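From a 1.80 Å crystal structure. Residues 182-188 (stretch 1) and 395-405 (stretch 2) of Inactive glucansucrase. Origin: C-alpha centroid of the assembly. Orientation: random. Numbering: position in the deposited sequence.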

ATOM      1  N   ARG A 182      -0.530   5.318 -21.739  1.00 41.45           N
ATOM      2  CA  ARG A 182       0.568   4.444 -21.363  1.00 44.70           C
ATOM      3  C   ARG A 182       0.305   4.006 -19.927  1.00 41.76           C
ATOM      4  O   ARG A 182       0.233   4.849 -19.035  1.00 38.74           O
ATOM      5  CB  ARG A 182       1.904   5.199 -21.444  1.00 47.85           C
ATOM      6  CG  ARG A 182       2.146   5.907 -22.773  1.00 54.71           C
ATOM      7  CD  ARG A 182       3.413   6.762 -22.721  1.00 60.49           C
ATOM      8  NE  ARG A 182       4.644   5.966 -22.575  1.00 64.50           N
ATOM      9  CZ  ARG A 182       5.257   5.334 -23.584  1.00 71.71           C
ATOM     10  NH1 ARG A 182       4.770   5.384 -24.830  1.00 73.18           N
ATOM     11  NH2 ARG A 182       6.369   4.636 -23.351  1.00 69.93           N
ATOM     12  N   PRO A 183       0.141   2.697 -19.694  1.00 40.73           N
ATOM     13  CA  PRO A 183      -0.087   2.204 -18.328  1.00 40.33           C
ATOM     14  C   PRO A 183       1.053   2.490 -17.343  1.00 39.23           C
ATOM     15  O   PRO A 183       2.221   2.455 -17.715  1.00 37.76           O
ATOM     16  CB  PRO A 183      -0.231   0.690 -18.512  1.00 41.29           C
ATOM     17  CG  PRO A 183      -0.561   0.494 -19.955  1.00 42.80           C
ATOM     18  CD  PRO A 183       0.044   1.628 -20.708  1.00 41.96           C
ATOM     19  N   ASP A 184       0.706   2.775 -16.094  1.00 38.91           N
ATOM     20  CA  ASP A 184       1.709   3.047 -15.069  1.00 40.13           C
ATOM     21  C   ASP A 184       2.055   1.746 -14.350  1.00 37.19           C
ATOM     22  O   ASP A 184       1.175   1.045 -13.866  1.00 34.07           O
ATOM     23  CB  ASP A 184       1.194   4.097 -14.066  1.00 43.99           C
ATOM     24  CG  ASP A 184       2.308   4.661 -13.189  1.00 41.51           C
ATOM     25  OD1 ASP A 184       2.884   3.908 -12.382  1.00 43.55           O
ATOM     26  OD2 ASP A 184       2.590   5.861 -13.297  1.00 45.69           O
ATOM     27  N   LYS A 185       3.348   1.459 -14.250  1.00 35.73           N
ATOM     28  CA  LYS A 185       3.845   0.261 -13.564  1.00 34.66           C
ATOM     29  C   LYS A 185       3.489   0.128 -12.067  1.00 31.95           C
ATOM     30  O   LYS A 185       3.664  -0.947 -11.486  1.00 28.42           O
ATOM     31  CB  LYS A 185       5.369   0.181 -13.725  1.00 36.68           C
ATOM     32  CG  LYS A 185       6.150   1.271 -12.986  1.00 36.98           C
ATOM     33  CD  LYS A 185       7.649   1.088 -13.237  1.00 40.68           C
ATOM     34  CE  LYS A 185       8.556   2.056 -12.482  1.00 41.64           C
ATOM     35  NZ  LYS A 185       9.831   2.382 -13.196  1.00 45.03           N
ATOM     36  N   SER A 186       3.069   1.221 -11.426  1.00 31.80           N
ATOM     37  CA  SER A 186       2.612   1.175 -10.033  1.00 32.17           C
ATOM     38  C   SER A 186       1.381   0.281  -9.849  1.00 32.87           C
ATOM     39  O   SER A 186       1.149  -0.247  -8.755  1.00 31.64           O
ATOM     40  CB  SER A 186       2.285   2.581  -9.523  1.00 34.37           C
ATOM     41  OG  SER A 186       1.103   3.094 -10.133  1.00 33.42           O
ATOM     42  N   GLY A 187       0.607   0.115 -10.922  1.00 32.70           N
ATOM     43  CA  GLY A 187      -0.598  -0.708 -10.888  1.00 33.64           C
ATOM     44  C   GLY A 187      -1.850   0.056 -10.511  1.00 35.21           C
ATOM     45  O   GLY A 187      -2.932  -0.528 -10.518  1.00 35.66           O
ATOM     46  N   THR A 188      -1.721   1.351 -10.191  1.00 34.86           N
ATOM     47  CA  THR A 188      -2.876   2.216  -9.886  1.00 36.09           C
ATOM     48  C   THR A 188      -2.783   3.498 -10.705  1.00 34.84           C
ATOM     49  O   THR A 188      -1.708   3.829 -11.219  1.00 34.92           O
ATOM     50  CB  THR A 188      -2.959   2.537  -8.377  1.00 38.59           C
ATOM     51  OG1 THR A 188      -1.837   3.334  -7.979  1.00 38.53           O
ATOM     52  CG2 THR A 188      -2.960   1.252  -7.557  1.00 40.88           C
TER
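Stretch 2 395-405: RKNLINRLIIK

This is a helix packed against a beta turn, held by two side chains of the helix that hydrogen-bond to carbonyls of the turn, with a small apolar contact at one end. Stretch 2 is helical throughout, with unbroken i to i+4 backbone bonds; stretch 1 has no regular helix or strand but folds into a type I turn from D184 to G187. The two stretches run in opposite senses: P183 lies nearest I404 and K185 nearest N400, where the CA atoms come within 5.0 Å. The helix residues that touch stretch 1, K396, N397, N400, R401 and I404, follow the three-and-four spacing of one helix face.

N400 points toward the turn, and its ND2 donates to K185 O at 2.9 Å. One helical turn earlier, the K396 side chain, bent at chi3 (p), brings NZ to 2.9 Å from S186 O. G187 suits this fit: its positive phi favours glycine, and an ideal CB would sit only 3.1 Å from N400 ND2. At the other end, P183 CB meets I404 CD1 at 3.8 Å. The K185 side chain runs across the helix rather than along it, its CB 3.7 Å from N397 O and its CD over one face of the R401 guanidinium, although K185 NZ and R401 NH2, two like charges, stand 3.1 Å apart. The turn braces itself: D184 OD1 accepts from S186 N at 2.9 Å.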

ATOM      1  N   ARG A 395       9.695  -4.532  -6.295  1.00 23.90           N
ATOM      2  CA  ARG A 395       9.506  -5.791  -7.017  1.00 25.00           C
ATOM      3  C   ARG A 395       8.221  -5.753  -7.856  1.00 24.94           C
ATOM      4  O   ARG A 395       8.240  -6.186  -9.006  1.00 26.57           O
ATOM      5  CB  ARG A 395       9.497  -6.993  -6.074  1.00 24.91           C
ATOM      6  CG  ARG A 395       9.526  -8.332  -6.803  1.00 25.36           C
ATOM      7  CD  ARG A 395      10.903  -8.644  -7.351  1.00 25.30           C
ATOM      8  NE  ARG A 395      11.697  -9.389  -6.367  1.00 25.64           N
ATOM      9  CZ  ARG A 395      12.999  -9.235  -6.121  1.00 25.81           C
ATOM     10  NH1 ARG A 395      13.738  -8.301  -6.740  1.00 26.85           N
ATOM     11  NH2 ARG A 395      13.571 -10.016  -5.209  1.00 25.11           N
ATOM     12  N   LYS A 396       7.144  -5.199  -7.285  1.00 25.28           N
ATOM     13  CA  LYS A 396       5.868  -4.996  -8.001  1.00 26.45           C
ATOM     14  C   LYS A 396       6.017  -4.128  -9.249  1.00 26.95           C
ATOM     15  O   LYS A 396       5.474  -4.467 -10.304  1.00 24.04           O
ATOM     16  CB  LYS A 396       4.802  -4.404  -7.069  1.00 27.72           C
ATOM     17  CG  LYS A 396       3.508  -3.937  -7.750  1.00 28.87           C
ATOM     18  CD  LYS A 396       2.781  -2.869  -6.953  1.00 31.19           C
ATOM     19  CE  LYS A 396       3.540  -1.546  -6.984  1.00 31.95           C
ATOM     20  NZ  LYS A 396       2.733  -0.466  -6.392  1.00 34.90           N
ATOM     21  N   ASN A 397       6.745  -3.008  -9.131  1.00 26.54           N
ATOM     22  CA  ASN A 397       7.030  -2.132 -10.294  1.00 27.80           C
ATOM     23  C   ASN A 397       7.668  -2.899 -11.449  1.00 27.30           C
ATOM     24  O   ASN A 397       7.255  -2.756 -12.601  1.00 27.62           O
ATOM     25  CB  ASN A 397       7.963  -0.967  -9.908  1.00 28.44           C
ATOM     26  CG  ASN A 397       7.278   0.083  -9.043  1.00 29.41           C
ATOM     27  OD1 ASN A 397       6.046   0.099  -8.885  1.00 28.86           O
ATOM     28  ND2 ASN A 397       8.084   0.975  -8.471  1.00 29.81           N
ATOM     29  N   LEU A 398       8.657  -3.725 -11.123  1.00 28.12           N
ATOM     30  CA  LEU A 398       9.391  -4.516 -12.110  1.00 29.60           C
ATOM     31  C   LEU A 398       8.485  -5.544 -12.802  1.00 31.04           C
ATOM     32  O   LEU A 398       8.520  -5.693 -14.030  1.00 31.01           O
ATOM     33  CB  LEU A 398      10.566  -5.219 -11.424  1.00 30.26           C
ATOM     34  CG  LEU A 398      11.728  -5.783 -12.248  1.00 31.90           C
ATOM     35  CD1 LEU A 398      12.989  -5.820 -11.391  1.00 30.59           C
ATOM     36  CD2 LEU A 398      11.424  -7.171 -12.800  1.00 34.41           C
ATOM     37  N   ILE A 399       7.672  -6.232 -12.008  1.00 29.94           N
ATOM     38  CA  ILE A 399       6.756  -7.248 -12.539  1.00 29.79           C
ATOM     39  C   ILE A 399       5.666  -6.602 -13.405  1.00 30.45           C
ATOM     40  O   ILE A 399       5.350  -7.122 -14.464  1.00 32.84           O
ATOM     41  CB  ILE A 399       6.161  -8.114 -11.400  1.00 29.28           C
ATOM     42  CG1 ILE A 399       7.252  -8.969 -10.737  1.00 28.91           C
ATOM     43  CG2 ILE A 399       5.005  -8.996 -11.885  1.00 29.24           C
ATOM     44  CD1 ILE A 399       7.791 -10.117 -11.558  1.00 30.14           C
ATOM     45  N   ASN A 400       5.099  -5.478 -12.966  1.00 30.64           N
ATOM     46  CA  ASN A 400       4.119  -4.766 -13.786  1.00 32.66           C
ATOM     47  C   ASN A 400       4.704  -4.204 -15.086  1.00 36.46           C
ATOM     48  O   ASN A 400       4.009  -4.198 -16.113  1.00 35.78           O
ATOM     49  CB  ASN A 400       3.440  -3.655 -12.990  1.00 33.38           C
ATOM     50  CG  ASN A 400       2.417  -4.183 -11.978  1.00 32.91           C
ATOM     51  OD1 ASN A 400       1.937  -5.316 -12.079  1.00 33.36           O
ATOM     52  ND2 ASN A 400       2.071  -3.344 -11.007  1.00 31.63           N
ATOM     53  N   ARG A 401       5.956  -3.725 -15.041  1.00 35.96           N
ATOM     54  CA  ARG A 401       6.677  -3.314 -16.264  1.00 39.27           C
ATOM     55  C   ARG A 401       6.679  -4.479 -17.259  1.00 36.17           C
ATOM     56  O   ARG A 401       6.321  -4.314 -18.420  1.00 36.82           O
ATOM     57  CB  ARG A 401       8.147  -2.827 -15.990  1.00 41.43           C
ATOM     58  CG  ARG A 401       8.320  -1.313 -16.127  1.00 52.09           C
ATOM     59  CD  ARG A 401       9.721  -0.859 -16.612  1.00 55.51           C
ATOM     60  NE  ARG A 401      10.018   0.531 -16.239  1.00 62.98           N
ATOM     61  CZ  ARG A 401       9.424   1.639 -16.715  1.00 64.79           C
ATOM     62  NH1 ARG A 401       8.430   1.582 -17.602  1.00 66.44           N
ATOM     63  NH2 ARG A 401       9.815   2.837 -16.277  1.00 60.66           N
ATOM     64  N   LEU A 402       7.043  -5.657 -16.766  1.00 35.60           N
ATOM     65  CA  LEU A 402       7.097  -6.874 -17.575  1.00 37.28           C
ATOM     66  C   LEU A 402       5.706  -7.275 -18.105  1.00 38.11           C
ATOM     67  O   LEU A 402       5.586  -7.655 -19.268  1.00 40.31           O
ATOM     68  CB  LEU A 402       7.754  -7.998 -16.766  1.00 39.06           C
ATOM     69  CG  LEU A 402       8.270  -9.296 -17.394  1.00 40.74           C
ATOM     70  CD1 LEU A 402       8.967  -9.076 -18.729  1.00 43.06           C
ATOM     71  CD2 LEU A 402       9.209  -9.983 -16.405  1.00 41.68           C
ATOM     72  N   ILE A 403       4.663  -7.145 -17.283  1.00 37.18           N
ATOM     73  CA  ILE A 403       3.278  -7.406 -17.724  1.00 38.70           C
ATOM     74  C   ILE A 403       2.892  -6.462 -18.869  1.00 39.43           C
ATOM     75  O   ILE A 403       2.355  -6.901 -19.894  1.00 38.70           O
ATOM     76  CB  ILE A 403       2.253  -7.283 -16.562  1.00 38.37           C
ATOM     77  CG1 ILE A 403       2.409  -8.451 -15.578  1.00 39.37           C
ATOM     78  CG2 ILE A 403       0.816  -7.261 -17.082  1.00 40.12           C
ATOM     79  CD1 ILE A 403       1.611  -8.301 -14.291  1.00 39.26           C
ATOM     80  N   ILE A 404       3.160  -5.175 -18.682  1.00 38.07           N
ATOM     81  CA  ILE A 404       2.820  -4.154 -19.677  1.00 39.11           C
ATOM     82  C   ILE A 404       3.558  -4.424 -20.988  1.00 39.52           C
ATOM     83  O   ILE A 404       2.952  -4.353 -22.061  1.00 40.63           O
ATOM     84  CB  ILE A 404       3.114  -2.716 -19.164  1.00 39.09           C
ATOM     85  CG1 ILE A 404       2.159  -2.350 -18.009  1.00 39.19           C
ATOM     86  CG2 ILE A 404       2.972  -1.674 -20.291  1.00 38.74           C
ATOM     87  CD1 ILE A 404       2.684  -1.241 -17.117  1.00 38.98           C
ATOM     88  N   LYS A 405       4.839  -4.762 -20.896  1.00 41.11           N
ATOM     89  CA  LYS A 405       5.634  -5.101 -22.078  1.00 44.55           C
ATOM     90  C   LYS A 405       5.108  -6.352 -22.794  1.00 45.88           C
ATOM     91  O   LYS A 405       5.006  -6.370 -24.026  1.00 46.11           O
ATOM     92  CB  LYS A 405       7.109  -5.301 -21.720  1.00 46.34           C
ATOM     93  CG  LYS A 405       7.960  -5.718 -22.914  1.00 51.46           C
ATOM     94  CD  LYS A 405       9.450  -5.495 -22.715  1.00 56.54           C
ATOM     95  CE  LYS A 405      10.182  -5.551 -24.052  1.00 61.02           C
ATOM     96  NZ  LYS A 405      11.454  -6.315 -23.951  1.00 64.46           N
TER